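Reticulocyte-binding protein 2a (Plasmodium vivax, PDB 4Z8N) probably binds the surface of reticulocytes through this erythrocyte-binding domain during host-cell invasion by the malaria parasite. Local coordinates at residues S202-L207 with K282-L287; E209-I214 with A275-K280. One frame throughout, in Å; residues are numbered along the deposited sequence.

Contact 1 of 2, residues S202-L207 with K282-L287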
loop_
_atom_site.group_PDB
_atom_site.type_symbol
_atom_site.label_atom_id
_atom_site.label_comp_id
_atom_site.label_asym_id
_atom_site.label_seq_id
_atom_site.Cartn_x
_atom_site.Cartn_y
_atom_site.Cartn_z
ATOM N N SER A 202 10.569 20.812 -17.678
ATOM C CA SER A 202 11.178 19.818 -16.805
ATOM C C SER A 202 10.225 19.406 -15.687
ATOM O O SER A 202 10.155 18.232 -15.326
ATOM C CB SER A 202 12.484 20.353 -16.217
ATOM O OG SER A 202 13.407 20.678 -17.241
ATOM N N ALA A 203 9.483 20.371 -15.152
ATOM C CA ALA A 203 8.535 20.105 -14.070
ATOM C C ALA A 203 7.360 19.229 -14.519
ATOM O O ALA A 203 6.911 18.352 -13.785
ATOM C CB ALA A 203 8.022 21.421 -13.488
ATOM N N ILE A 204 6.868 19.487 -15.728
ATOM C CA ILE A 204 5.760 18.745 -16.328
ATOM C C ILE A 204 6.134 17.276 -16.484
ATOM O O ILE A 204 5.421 16.358 -16.064
ATOM C CB ILE A 204 5.402 19.346 -17.703
ATOM C CG1 ILE A 204 4.727 20.700 -17.529
ATOM C CG2 ILE A 204 4.514 18.432 -18.504
ATOM C CD1 ILE A 204 4.389 21.373 -18.833
ATOM N N ASN A 205 7.267 17.099 -17.143
ATOM C CA ASN A 205 8.042 15.878 -17.219
ATOM C C ASN A 205 8.259 15.128 -15.910
ATOM O O ASN A 205 8.050 13.927 -15.872
ATOM C CB ASN A 205 9.351 16.306 -17.840
ATOM C CG ASN A 205 9.336 16.200 -19.338
ATOM O OD1 ASN A 205 9.735 15.162 -19.838
ATOM N ND2 ASN A 205 8.551 17.094 -20.017
ATOM N N PHE A 206 8.645 15.820 -14.839
ATOM C CA PHE A 206 8.768 15.184 -13.520
ATOM C C PHE A 206 7.421 14.795 -12.886
ATOM O O PHE A 206 7.265 13.701 -12.326
ATOM C CB PHE A 206 9.520 16.113 -12.577
ATOM C CG PHE A 206 9.502 15.675 -11.143
ATOM C CD1 PHE A 206 10.295 14.623 -10.720
ATOM C CD2 PHE A 206 8.707 16.329 -10.216
ATOM C CE1 PHE A 206 10.292 14.227 -9.406
ATOM C CE2 PHE A 206 8.699 15.936 -8.900
ATOM C CZ PHE A 206 9.492 14.884 -8.493
ATOM N N LEU A 207 6.464 15.717 -12.956
ATOM C CA LEU A 207 5.135 15.519 -12.379
ATOM C C LEU A 207 4.344 14.408 -13.081
ATOM O O LEU A 207 3.747 13.567 -12.418
ATOM C CB LEU A 207 4.349 16.827 -12.420
ATOM C CG LEU A 207 3.035 16.845 -11.644
ATOM C CD1 LEU A 207 3.219 16.265 -10.255
ATOM C CD2 LEU A 207 2.531 18.258 -11.558
ATOM N N LYS A 282 -3.977 18.768 -10.328
ATOM C CA LYS A 282 -4.235 20.204 -10.308
ATOM C C LYS A 282 -2.979 20.990 -10.679
ATOM O O LYS A 282 -3.038 21.940 -11.459
ATOM C CB LYS A 282 -4.742 20.646 -8.933
ATOM C CG LYS A 282 -4.679 22.149 -8.716
ATOM C CD LYS A 282 -5.367 22.569 -7.426
ATOM C CE LYS A 282 -5.226 24.068 -7.196
ATOM N NZ LYS A 282 -6.026 24.541 -6.031
ATOM N N LEU A 283 -1.845 20.580 -10.119
ATOM C CA LEU A 283 -0.572 21.235 -10.400
ATOM C C LEU A 283 -0.163 21.039 -11.854
ATOM O O LEU A 283 0.324 21.968 -12.501
ATOM C CB LEU A 283 0.523 20.705 -9.473
ATOM C CG LEU A 283 1.934 21.254 -9.704
ATOM C CD1 LEU A 283 1.952 22.776 -9.663
ATOM C CD2 LEU A 283 2.895 20.684 -8.676
ATOM N N LEU A 284 -0.366 19.827 -12.364
ATOM C CA LEU A 284 -0.008 19.504 -13.741
ATOM C C LEU A 284 -0.786 20.354 -14.736
ATOM O O LEU A 284 -0.226 20.833 -15.720
ATOM C CB LEU A 284 -0.249 18.019 -14.026
ATOM C CG LEU A 284 0.112 17.566 -15.445
ATOM C CD1 LEU A 284 1.593 17.786 -15.721
ATOM C CD2 LEU A 284 -0.269 16.113 -15.671
ATOM N N ALA A 285 -2.079 20.536 -14.478
ATOM C CA ALA A 285 -2.918 21.351 -15.350
ATOM C C ALA A 285 -2.424 22.794 -15.366
ATOM O O ALA A 285 -2.416 23.445 -16.411
ATOM C CB ALA A 285 -4.371 21.288 -14.908
ATOM N N ASN A 286 -2.008 23.285 -14.203
ATOM C CA ASN A 286 -1.439 24.623 -14.100
ATOM C C ASN A 286 -0.108 24.724 -14.837
ATOM O O ASN A 286 0.184 25.741 -15.464
ATOM C CB ASN A 286 -1.256 25.018 -12.633
ATOM C CG ASN A 286 -2.566 25.337 -11.948
ATOM O OD1 ASN A 286 -3.491 25.864 -12.567
ATOM N ND2 ASN A 286 -2.653 25.024 -10.661
ATOM N N LEU A 287 0.692 23.665 -14.750
ATOM C CA LEU A 287 1.970 23.600 -15.451
ATOM C C LEU A 287 1.769 23.627 -16.963
ATOM O O LEU A 287 2.513 24.295 -17.681
ATOM C CB LEU A 287 2.743 22.344 -15.041
ATOM C CG LEU A 287 3.547 22.444 -13.742
ATOM C CD1 LEU A 287 4.020 21.073 -13.304
ATOM C CD2 LEU A 287 4.734 23.376 -13.921
#

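Contact 2 of 2, residues E209-I214 with A275-K280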
loop_
_atom_site.group_PDB
_atom_site.type_symbol
_atom_site.label_atom_id
_atom_site.label_comp_id
_atom_site.label_asym_id
_atom_site.label_seq_id
_atom_site.Cartn_x
_atom_site.Cartn_y
_atom_site.Cartn_z
ATOM N N GLU A 209 5.833 11.874 -14.524
ATOM C CA GLU A 209 6.465 10.605 -14.148
ATOM C C GLU A 209 6.057 10.126 -12.756
ATOM O O GLU A 209 5.811 8.935 -12.555
ATOM C CB GLU A 209 7.990 10.709 -14.217
ATOM C CG GLU A 209 8.725 9.363 -14.098
ATOM C CD GLU A 209 10.149 9.433 -14.626
ATOM O OE1 GLU A 209 10.494 10.474 -15.222
ATOM O OE2 GLU A 209 10.920 8.463 -14.446
ATOM N N GLU A 210 5.991 11.036 -11.789
ATOM C CA GLU A 210 5.634 10.625 -10.437
ATOM C C GLU A 210 4.141 10.306 -10.350
ATOM O O GLU A 210 3.726 9.510 -9.514
ATOM C CB GLU A 210 6.048 11.688 -9.405
ATOM C CG GLU A 210 5.336 13.026 -9.483
ATOM C CD GLU A 210 5.780 13.978 -8.374
ATOM O OE1 GLU A 210 6.231 13.501 -7.310
ATOM O OE2 GLU A 210 5.686 15.208 -8.566
ATOM N N MET A 211 3.337 10.892 -11.230
ATOM C CA MET A 211 1.924 10.527 -11.281
ATOM C C MET A 211 1.758 9.114 -11.830
ATOM O O MET A 211 0.910 8.357 -11.357
ATOM C CB MET A 211 1.126 11.526 -12.116
ATOM C CG MET A 211 0.819 12.810 -11.369
ATOM S SD MET A 211 -0.233 13.952 -12.279
ATOM C CE MET A 211 -1.816 13.113 -12.187
ATOM N N LEU A 212 2.580 8.757 -12.814
ATOM C CA LEU A 212 2.588 7.398 -13.343
ATOM C C LEU A 212 3.099 6.414 -12.287
ATOM O O LEU A 212 2.603 5.291 -12.187
ATOM C CB LEU A 212 3.436 7.314 -14.618
ATOM C CG LEU A 212 2.836 7.956 -15.877
ATOM C CD1 LEU A 212 3.844 7.974 -17.018
ATOM C CD2 LEU A 212 1.568 7.236 -16.308
ATOM N N ASP A 213 4.078 6.846 -11.495
ATOM C CA ASP A 213 4.621 6.017 -10.414
ATOM C C ASP A 213 3.586 5.753 -9.329
ATOM O O ASP A 213 3.495 4.646 -8.799
ATOM C CB ASP A 213 5.852 6.677 -9.792
ATOM C CG ASP A 213 7.063 6.618 -10.695
ATOM O OD1 ASP A 213 7.146 5.683 -11.519
ATOM O OD2 ASP A 213 7.930 7.508 -10.578
ATOM N N ILE A 214 2.824 6.787 -8.990
ATOM C CA ILE A 214 1.733 6.659 -8.032
ATOM C C ILE A 214 0.689 5.670 -8.548
ATOM O O ILE A 214 0.179 4.842 -7.792
ATOM C CB ILE A 214 1.069 8.026 -7.756
ATOM C CG1 ILE A 214 2.029 8.941 -6.994
ATOM C CG2 ILE A 214 -0.210 7.854 -6.964
ATOM C CD1 ILE A 214 1.488 10.340 -6.773
ATOM N N ALA A 275 -6.324 10.753 -3.640
ATOM C CA ALA A 275 -6.234 12.147 -3.218
ATOM C C ALA A 275 -4.907 12.767 -3.645
ATOM O O ALA A 275 -4.835 13.960 -3.944
ATOM C CB ALA A 275 -6.406 12.257 -1.710
ATOM N N ALA A 276 -3.857 11.955 -3.660
ATOM C CA ALA A 276 -2.547 12.433 -4.078
ATOM C C ALA A 276 -2.563 12.774 -5.565
ATOM O O ALA A 276 -2.002 13.782 -5.985
ATOM C CB ALA A 276 -1.478 11.399 -3.773
ATOM N N LEU A 277 -3.225 11.937 -6.355
ATOM C CA LEU A 277 -3.342 12.172 -7.791
ATOM C C LEU A 277 -4.078 13.474 -8.099
ATOM O O LEU A 277 -3.714 14.194 -9.029
ATOM C CB LEU A 277 -4.050 10.999 -8.461
ATOM C CG LEU A 277 -3.235 9.708 -8.513
ATOM C CD1 LEU A 277 -4.078 8.584 -9.079
ATOM C CD2 LEU A 277 -1.979 9.916 -9.348
ATOM N N LYS A 278 -5.112 13.766 -7.315
ATOM C CA LYS A 278 -5.857 15.016 -7.443
ATOM C C LYS A 278 -4.955 16.222 -7.207
ATOM O O LYS A 278 -5.003 17.201 -7.955
ATOM C CB LYS A 278 -7.033 15.040 -6.462
ATOM C CG LYS A 278 -7.675 16.408 -6.263
ATOM C CD LYS A 278 -8.264 16.953 -7.554
ATOM C CE LYS A 278 -9.001 18.260 -7.308
ATOM N NZ LYS A 278 -9.111 19.076 -8.547
ATOM N N GLU A 279 -4.139 16.147 -6.161
ATOM C CA GLU A 279 -3.206 17.218 -5.837
ATOM C C GLU A 279 -2.211 17.442 -6.972
ATOM O O GLU A 279 -1.984 18.575 -7.391
ATOM C CB GLU A 279 -2.455 16.910 -4.540
ATOM C CG GLU A 279 -1.398 17.946 -4.185
ATOM C CD GLU A 279 -0.131 17.327 -3.623
ATOM O OE1 GLU A 279 -0.237 16.411 -2.781
ATOM O OE2 GLU A 279 0.973 17.752 -4.027
ATOM N N LYS A 280 -1.625 16.353 -7.463
ATOM C CA LYS A 280 -0.630 16.433 -8.528
ATOM C C LYS A 280 -1.278 16.859 -9.841
ATOM O O LYS A 280 -0.696 17.621 -10.610
ATOM C CB LYS A 280 0.080 15.090 -8.713
ATOM C CG LYS A 280 0.682 14.490 -7.450
ATOM C CD LYS A 280 1.802 15.332 -6.881
ATOM C CE LYS A 280 2.532 14.576 -5.780
ATOM N NZ LYS A 280 3.410 15.472 -4.986
#

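Contact 1 of 2, residues S202-L207 with K282-L287
Leu207 reaches across to segment 282-287 with one methyl, CD2, and that methyl makes its closest contacts there. Its chi1 (-170°) puts CG anti to the backbone N, and chi2 (47°) sets where its methyls point. CD2 of Leu207 lies 3.4 Å from the backbone N of Leu284, so it rests on main chain as well as side chain. CD2 of Leu207 is 3.6 Å from both CG of Leu283 and CD1 of Leu287. CB of Leu284 is a little further off. One methyl is thus lodged among three leucines; with Lys280 they make the hole that takes it as a knob.

Both segments are parts of long helices, 199-237 and 246-297. The axes of the two segments come within 9.8 Å, at 152° between their directions, roughly antiparallel. This is a buried helix-helix contact in the mainly helical erythrocyte-binding domain, within its Rh5 coiled-coil region. No hydrogen bond crosses the contact.

Leu287 faces Ile204, and their CA atoms are the nearest pair at 6.2 Å. The two side chains slide past each other in opposite directions. CG1 of Ile204 meets CB of Leu287 at 3.6 Å, and CD1 of Ile204 continues to the carbonyl O of Leu287. CG2 of Ile204 approaches CD1 of Leu284 more loosely, at 4.1 Å, and those two side chains cross at about a right angle. Leu287 also sends CD2 to CB of Ala203, 3.8 Å away. Helix 168-194 adds Met188 against Ile204 and Leu181 against Leu284. Glu85 of helix 71-85 touches both Leu207 and Leu283.

Contact 2 of 2, residues E209-I214 with A275-K280
Met211 and Lys280 lie alongside each other and point in opposite directions. CG of Met211 sits 3.6 Å from CB of Lys280, and SD also packs on that CB. A bend at chi3 (72°) swings the Met211 methyl CE round to 3.8 Å from the carbonyl O of Leu277. Ile214 and Leu277 form the second close pair, with CG2 of Ile214 3.6 Å from CD2 of Leu277. Segments 209-214 and 275-280 run almost antiparallel, at 168°, as neighbours in the domain's helical bundle. Leu174, Leu177 and Leu181 of helix 168-194 pack against the Met211 and Leu277 side.

The other side is looser. CD1 of Ile214 stays 4.3 Å from CB of Ala276, and Tyr7 lies against Ile214, Ala276 and Lys280. Glu210 and Lys280 cross at about a right angle, but OE1 of Glu210 is 4.2 Å from NZ of Lys280, too far for a salt bridge. NZ of Lys280 instead forms a salt bridge with OE2 of Glu85, and a weak 3.5 Å one with OE2 of Glu279. OE2 of Glu210 lies close to OE2 of Glu85. The ammonium of Lys280 probably offsets the repulsion between those two, while its aliphatic stem serves the apolar packing.

How the contacts relate
After about 200 residues, most of them helical, the chain passes through 202-207 and then 209-214, both on helix 199-237. It then turns back into helix 246-297, where it meets 275-280 before 282-287. Contact 2 therefore closes the inner, shorter loop, and contact 1 closes the outer one around it; the two nest and do not cross. Their centres are about 10 Å apart, with contact 2 nearer the centre of the chain. They also touch directly: CD2 of Leu207 lies 3.4 Å from O of Lys280, and CD2 of Leu284 packs on SD of Met211. Together they join the same two helices, antiparallel where they meet here, along a continuous seam.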